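Local coordinates for protein ebony (Drosophila melanogaster, PDB 6DYM) that probably joins beta-alanine to biogenic amines such as dopamine and histamine, this piece being the C-terminal condensation domain of the nonribosomal peptide synthetase, at residues Pro37-Arg41 and Thr42-Asp46; Asn49-Trp52 and Asn53-Glu57. One frame throughout, in Å; residues are numbered along the deposited sequence.

Contact 1: residues Pro37-Arg41 and Thr42-Asp46; sequences PGVLR and TDYSD
Leu40 and Asp43 hold each other at the N-terminal end of helix 41-58: Leu40 is the residue just before the first turn, and Asp43, three on, folds its carboxylate back onto the Leu40 amide, the backbone-to-side-chain half of the capping-box pattern. Leu40 N gives its hydrogen to Asp43 OD2 at 2.5 Å, unusually short for an N...O pair, so the exact length is doubtful. The bond is nearly straight, with an N-H...O angle of 171°, yet it comes from above the carboxylate plane, 38° out of it. In return Asp43 N donates to Leu40 O at 3.0 Å, again from above the acceptor's plane. Asp43 can make this reach because its CG lies beside its own backbone N and anti to its carbonyl carbon (chi1 -59°), which swings the carboxylate toward the preceding loop. Asp43 OD2 also lies 3.1 Å from Leu40 O, two acceptors whose repulsion the Leu40 amide hydrogen probably eases. Apolar groups flank the pair. Leu40 CB lies 3.6 Å from Asp43 OD2, and Val39 CG2, anti to its backbone N, passes obliquely between that oxygen and the Tyr44 side chain, 4.3 Å from Tyr44 CE2. The phenol is fixed at its far end by a hydrogen bond from outside, OH to Glu32 OE2, while Leu93 of helix 93-111 touches both Tyr44 and Asp43. Arg41 O is shared between two weak amide bonds, from Tyr44 N and from Ser45 N, the latter 3.3 Å long; Ser45 OG adds a weak bond to Thr42 O.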
ATOM      1  N   PRO A  37       2.781 -16.562 -15.324  1.00 52.32           N
ATOM      2  CA  PRO A  37       2.705 -17.296 -14.060  1.00 45.93           C
ATOM      3  C   PRO A  37       3.939 -17.078 -13.191  1.00 51.76           C
ATOM      4  O   PRO A  37       4.882 -16.406 -13.609  1.00 47.34           O
ATOM      5  CB  PRO A  37       2.607 -18.751 -14.517  1.00 41.33           C
ATOM      6  CG  PRO A  37       3.243 -18.772 -15.908  1.00 47.13           C
ATOM      7  CD  PRO A  37       3.461 -17.349 -16.365  1.00 48.40           C
ATOM      8  N   GLY A  38       3.929 -17.637 -11.992  1.00 52.16           N
ATOM      9  CA  GLY A  38       5.057 -17.551 -11.100  1.00 55.53           C
ATOM     10  C   GLY A  38       4.904 -16.617  -9.916  1.00 56.92           C
ATOM     11  O   GLY A  38       5.917 -16.268  -9.297  1.00 53.46           O
ATOM     12  N   VAL A  39       3.687 -16.197  -9.587  1.00 55.60           N
ATOM     13  CA  VAL A  39       3.428 -15.423  -8.381  1.00 59.33           C
ATOM     14  C   VAL A  39       2.602 -16.292  -7.440  1.00 51.74           C
ATOM     15  O   VAL A  39       1.545 -16.814  -7.825  1.00 50.98           O
ATOM     16  CB  VAL A  39       2.741 -14.082  -8.693  1.00 61.32           C
ATOM     17  CG1 VAL A  39       1.422 -14.279  -9.451  1.00 61.40           C
ATOM     18  CG2 VAL A  39       2.529 -13.285  -7.410  1.00 50.23           C
ATOM     19  N   LEU A  40       3.104 -16.478  -6.221  1.00 53.17           N
ATOM     20  CA  LEU A  40       2.482 -17.334  -5.224  1.00 48.09           C
ATOM     21  C   LEU A  40       2.062 -16.506  -4.017  1.00 46.87           C
ATOM     22  O   LEU A  40       2.597 -15.424  -3.763  1.00 44.65           O
ATOM     23  CB  LEU A  40       3.434 -18.455  -4.780  1.00 46.10           C
ATOM     24  CG  LEU A  40       4.333 -19.068  -5.856  1.00 45.03           C
ATOM     25  CD1 LEU A  40       5.318 -20.048  -5.239  1.00 45.03           C
ATOM     26  CD2 LEU A  40       3.501 -19.742  -6.934  1.00 41.69           C
ATOM     27  N   ARG A  41       1.091 -17.039  -3.267  1.00 50.19           N
ATOM     28  CA  ARG A  41       0.638 -16.365  -2.053  1.00 41.89           C
ATOM     29  C   ARG A  41       1.785 -16.154  -1.078  1.00 49.07           C
ATOM     30  O   ARG A  41       1.861 -15.114  -0.413  1.00 48.56           O
ATOM     31  CB  ARG A  41      -0.469 -17.170  -1.378  1.00 52.89           C
ATOM     32  CG  ARG A  41      -1.666 -17.471  -2.251  1.00 53.27           C
ATOM     33  CD  ARG A  41      -2.541 -18.513  -1.580  1.00 54.44           C
ATOM     34  NE  ARG A  41      -3.424 -19.188  -2.522  1.00 62.64           N
ATOM     35  CZ  ARG A  41      -4.688 -18.838  -2.730  1.00 69.90           C
ATOM     36  NH1 ARG A  41      -5.210 -17.817  -2.061  1.00 64.73           N
ATOM     37  NH2 ARG A  41      -5.430 -19.505  -3.605  1.00 69.74           N
ATOM     38  N   THR A  42       2.691 -17.132  -0.978  1.00 45.32           N
ATOM     39  CA  THR A  42       3.793 -17.023  -0.030  1.00 45.68           C
ATOM     40  C   THR A  42       4.752 -15.896  -0.388  1.00 41.72           C
ATOM     41  O   THR A  42       5.517 -15.456   0.475  1.00 41.51           O
ATOM     42  CB  THR A  42       4.557 -18.351   0.067  1.00 44.18           C
ATOM     43  OG1 THR A  42       5.179 -18.649  -1.191  1.00 45.33           O
ATOM     44  CG2 THR A  42       3.609 -19.479   0.450  1.00 40.07           C
ATOM     45  N   ASP A  43       4.728 -15.414  -1.634  1.00 41.45           N
ATOM     46  CA  ASP A  43       5.562 -14.269  -1.987  1.00 41.42           C
ATOM     47  C   ASP A  43       5.176 -13.044  -1.168  1.00 34.60           C
ATOM     48  O   ASP A  43       6.041 -12.266  -0.750  1.00 42.51           O
ATOM     49  CB  ASP A  43       5.456 -13.976  -3.484  1.00 41.68           C
ATOM     50  CG  ASP A  43       5.875 -15.160  -4.343  1.00 50.95           C
ATOM     51  OD1 ASP A  43       6.848 -15.848  -3.968  1.00 50.23           O
ATOM     52  OD2 ASP A  43       5.241 -15.399  -5.396  1.00 50.84           O
ATOM     53  N   TYR A  44       3.879 -12.864  -0.912  1.00 41.40           N
ATOM     54  CA  TYR A  44       3.439 -11.747  -0.083  1.00 42.87           C
ATOM     55  C   TYR A  44       3.717 -12.008   1.393  1.00 39.63           C
ATOM     56  O   TYR A  44       4.237 -11.135   2.097  1.00 38.67           O
ATOM     57  CB  TYR A  44       1.951 -11.482  -0.306  1.00 37.64           C
ATOM     58  CG  TYR A  44       1.580 -11.136  -1.730  1.00 49.52           C
ATOM     59  CD1 TYR A  44       1.812  -9.864  -2.245  1.00 45.58           C
ATOM     60  CD2 TYR A  44       0.987 -12.081  -2.558  1.00 50.86           C
ATOM     61  CE1 TYR A  44       1.464  -9.546  -3.550  1.00 40.43           C
ATOM     62  CE2 TYR A  44       0.638 -11.775  -3.859  1.00 54.81           C
ATOM     63  CZ  TYR A  44       0.878 -10.508  -4.350  1.00 51.69           C
ATOM     64  OH  TYR A  44       0.524 -10.212  -5.647  1.00 51.25           O
ATOM     65  N   SER A  45       3.376 -13.203   1.881  1.00 42.38           N
ATOM     66  CA  SER A  45       3.556 -13.489   3.300  1.00 42.52           C
ATOM     67  C   SER A  45       5.029 -13.536   3.689  1.00 39.88           C
ATOM     68  O   SER A  45       5.378 -13.164   4.817  1.00 36.15           O
ATOM     69  CB  SER A  45       2.855 -14.798   3.668  1.00 35.85           C
ATOM     70  OG  SER A  45       3.396 -15.894   2.953  1.00 40.43           O
ATOM     71  N   ASP A  46       5.905 -13.973   2.776  1.00 34.26           N
ATOM     72  CA  ASP A  46       7.334 -13.976   3.070  1.00 32.97           C
ATOM     73  C   ASP A  46       7.845 -12.563   3.318  1.00 43.00           C
ATOM     74  O   ASP A  46       8.634 -12.334   4.243  1.00 41.87           O
ATOM     75  CB  ASP A  46       8.115 -14.626   1.925  1.00 47.44           C
ATOM     76  CG  ASP A  46       7.993 -16.144   1.913  1.00 50.16           C
ATOM     77  OD1 ASP A  46       7.325 -16.709   2.807  1.00 50.22           O
ATOM     78  OD2 ASP A  46       8.561 -16.776   0.997  1.00 52.54           O
TER

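Contact 2: residues Asn49-Trp52 and Asn53-Glu57; sequences NDIW and NVLVE
Val56 CG2 rests on one face of the Trp52 indole, one turn further along helix 41-58 and just past a kink in it. The segment 49-52 leads into that kink. Asn49 O, instead of meeting the amide four residues on, binds a water at 2.9 Å; the same water accepts from Asn53 N and donates to Asn53 OD1, so it stands in for the missing helical bond. At Asp50 a second water repeats this, donating to Asp50 O and accepting from Val54 N. Regular bonding resumes at Ile51, whose O takes Leu55 N at 2.8 Å with the donor almost on the line of the carbonyl bond; the Ile51 CD1 and Leu55 CD2 methyls lie 4.3 Å apart. Trp52 O then accepts from Val56 N at 3.0 Å. CG is anti to the Trp52 backbone N and beside its carbonyl carbon (chi1 180°), which puts the indole where Val56 CG2 can lie over it, a CH-pi contact 3.9 Å from the centroid of the five-membered ring, 28° off its normal. Leu55 CD2 approaches obliquely at the benzo side, 4.1 Å from Trp52 CE3. Replacing Trp52 by an alanine removes the indole and would probably leave Val56 CG2 and Leu55 CD2 facing a gap and Leu11 O without its N-H partner. That N-H, on NE1, ties the helix to the loop before helix 14-25, whose Arg14 and Val17 touch the indole, while Ile51 and Leu55 turn to the sheet, packing on Phe79 of strand 71-80 and Phe123 of strand 119-127.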
ATOM      1  N   ASN A  49       6.385 -11.354   6.761  1.00 37.37           N
ATOM      2  CA  ASN A  49       7.064 -11.988   7.886  1.00 33.76           C
ATOM      3  C   ASN A  49       8.463 -11.415   8.076  1.00 36.56           C
ATOM      4  O   ASN A  49       8.927 -11.248   9.210  1.00 41.04           O
ATOM      5  CB  ASN A  49       7.123 -13.502   7.678  1.00 34.25           C
ATOM      6  CG  ASN A  49       5.798 -14.186   7.979  1.00 39.31           C
ATOM      7  OD1 ASN A  49       5.126 -13.864   8.960  1.00 37.29           O
ATOM      8  ND2 ASN A  49       5.423 -15.143   7.137  1.00 39.02           N
ATOM      9  N   ASP A  50       9.142 -11.085   6.975  1.00 36.71           N
ATOM     10  CA  ASP A  50      10.493 -10.543   7.071  1.00 38.25           C
ATOM     11  C   ASP A  50      10.517  -9.169   7.733  1.00 43.76           C
ATOM     12  O   ASP A  50      11.509  -8.816   8.380  1.00 44.33           O
ATOM     13  CB  ASP A  50      11.126 -10.465   5.683  1.00 47.01           C
ATOM     14  CG  ASP A  50      11.771 -11.770   5.264  1.00 56.77           C
ATOM     15  OD1 ASP A  50      11.745 -12.727   6.068  1.00 55.33           O
ATOM     16  OD2 ASP A  50      12.302 -11.836   4.135  1.00 59.29           O
ATOM     17  N   ILE A  51       9.454  -8.380   7.579  1.00 32.15           N
ATOM     18  CA  ILE A  51       9.417  -7.019   8.104  1.00 35.17           C
ATOM     19  C   ILE A  51       8.541  -6.888   9.336  1.00 36.16           C
ATOM     20  O   ILE A  51       8.428  -5.781   9.883  1.00 34.71           O
ATOM     21  CB  ILE A  51       8.961  -6.015   7.024  1.00 33.52           C
ATOM     22  CG1 ILE A  51       7.498  -6.263   6.647  1.00 35.26           C
ATOM     23  CG2 ILE A  51       9.844  -6.114   5.801  1.00 34.47           C
ATOM     24  CD1 ILE A  51       6.890  -5.175   5.771  1.00 32.09           C
ATOM     25  N   TRP A  52       7.935  -7.981   9.811  1.00 31.64           N
ATOM     26  CA  TRP A  52       6.834  -7.858  10.762  1.00 30.74           C
ATOM     27  C   TRP A  52       7.256  -7.141  12.041  1.00 35.70           C
ATOM     28  O   TRP A  52       6.551  -6.246  12.523  1.00 34.64           O
ATOM     29  CB  TRP A  52       6.253  -9.230  11.099  1.00 32.91           C
ATOM     30  CG  TRP A  52       5.139  -9.088  12.073  1.00 33.74           C
ATOM     31  CD1 TRP A  52       5.148  -9.434  13.392  1.00 35.64           C
ATOM     32  CD2 TRP A  52       3.859  -8.501  11.820  1.00 32.49           C
ATOM     33  NE1 TRP A  52       3.942  -9.117  13.972  1.00 35.30           N
ATOM     34  CE2 TRP A  52       3.135  -8.541  13.026  1.00 32.95           C
ATOM     35  CE3 TRP A  52       3.252  -7.955  10.684  1.00 35.21           C
ATOM     36  CZ2 TRP A  52       1.834  -8.058  13.129  1.00 38.87           C
ATOM     37  CZ3 TRP A  52       1.960  -7.472  10.789  1.00 37.36           C
ATOM     38  CH2 TRP A  52       1.264  -7.531  12.000  1.00 37.77           C
ATOM     39  N   ASN A  53       8.397  -7.526  12.618  1.00 36.69           N
ATOM     40  CA  ASN A  53       8.796  -6.943  13.896  1.00 35.56           C
ATOM     41  C   ASN A  53       9.070  -5.450  13.756  1.00 29.46           C
ATOM     42  O   ASN A  53       8.587  -4.642  14.556  1.00 32.25           O
ATOM     43  CB  ASN A  53      10.018  -7.679  14.454  1.00 40.61           C
ATOM     44  CG  ASN A  53       9.692  -9.097  14.898  1.00 43.74           C
ATOM     45  OD1 ASN A  53      10.164 -10.068  14.309  1.00 53.11           O
ATOM     46  ND2 ASN A  53       8.885  -9.220  15.944  1.00 38.56           N
ATOM     47  N   VAL A  54       9.831  -5.064  12.729  1.00 27.00           N
ATOM     48  CA  VAL A  54      10.091  -3.648  12.474  1.00 35.00           C
ATOM     49  C   VAL A  54       8.791  -2.900  12.203  1.00 32.29           C
ATOM     50  O   VAL A  54       8.601  -1.765  12.659  1.00 28.40           O
ATOM     51  CB  VAL A  54      11.081  -3.497  11.304  1.00 30.57           C
ATOM     52  CG1 VAL A  54      11.338  -2.025  11.007  1.00 35.11           C
ATOM     53  CG2 VAL A  54      12.370  -4.233  11.615  1.00 42.15           C
ATOM     54  N   LEU A  55       7.873  -3.527  11.460  1.00 32.81           N
ATOM     55  CA  LEU A  55       6.594  -2.894  11.157  1.00 27.61           C
ATOM     56  C   LEU A  55       5.835  -2.543  12.431  1.00 29.76           C
ATOM     57  O   LEU A  55       5.312  -1.430  12.567  1.00 26.16           O
ATOM     58  CB  LEU A  55       5.767  -3.821  10.268  1.00 28.73           C
ATOM     59  CG  LEU A  55       4.531  -3.278   9.550  1.00 33.05           C
ATOM     60  CD1 LEU A  55       4.896  -2.136   8.616  1.00 25.21           C
ATOM     61  CD2 LEU A  55       3.865  -4.401   8.779  1.00 32.92           C
ATOM     62  N   VAL A  56       5.785  -3.472  13.388  1.00 30.71           N
ATOM     63  CA  VAL A  56       5.076  -3.210  14.637  1.00 24.70           C
ATOM     64  C   VAL A  56       5.820  -2.171  15.473  1.00 30.71           C
ATOM     65  O   VAL A  56       5.201  -1.301  16.098  1.00 33.26           O
ATOM     66  CB  VAL A  56       4.868  -4.523  15.415  1.00 34.43           C
ATOM     67  CG1 VAL A  56       4.316  -4.248  16.807  1.00 29.22           C
ATOM     68  CG2 VAL A  56       3.937  -5.450  14.652  1.00 27.97           C
ATOM     69  N   GLU A  57       7.155  -2.228  15.487  1.00 28.31           N
ATOM     70  CA  GLU A  57       7.912  -1.366  16.393  1.00 34.22           C
ATOM     71  C   GLU A  57       7.918   0.093  15.940  1.00 33.04           C
ATOM     72  O   GLU A  57       7.945   0.998  16.784  1.00 28.68           O
ATOM     73  CB  GLU A  57       9.338  -1.898  16.545  1.00 37.71           C
ATOM     74  CG  GLU A  57       9.392  -3.279  17.205  1.00 47.00           C
ATOM     75  CD  GLU A  57      10.571  -3.456  18.147  1.00 63.62           C
ATOM     76  OE1 GLU A  57      11.715  -3.171  17.735  1.00 70.31           O
ATOM     77  OE2 GLU A  57      10.349  -3.888  19.300  1.00 71.16           O
TER
HETATM   78  O   HOH W   1       9.919 -10.073  11.678  1.00 43.70           O
HETATM   79  O   HOH W   2      11.265  -7.320  10.903  1.00 37.98           O

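Contacts 1 and 2 follow one another along helix 41-58, their centres about 18 Å apart, and apart from adjoining in sequence they do not touch. Contact 1 is a surface contact at the start of the helix, its centre about 16 Å from the centre of the chain; contact 2, centred about 15 Å from that same point, is partly buried against the sheet. Helix 14-25 links them, since its Ile18 is touched by Ser45 from contact 1 and by Asn49 from contact 2. They differ in their other neighbours: helix 93-111 borders contact 1, whereas strands 71-80 and 119-127 lie against contact 2. Contact 1 thus joins loop to first turn, contact 2 mid-helix to sheet.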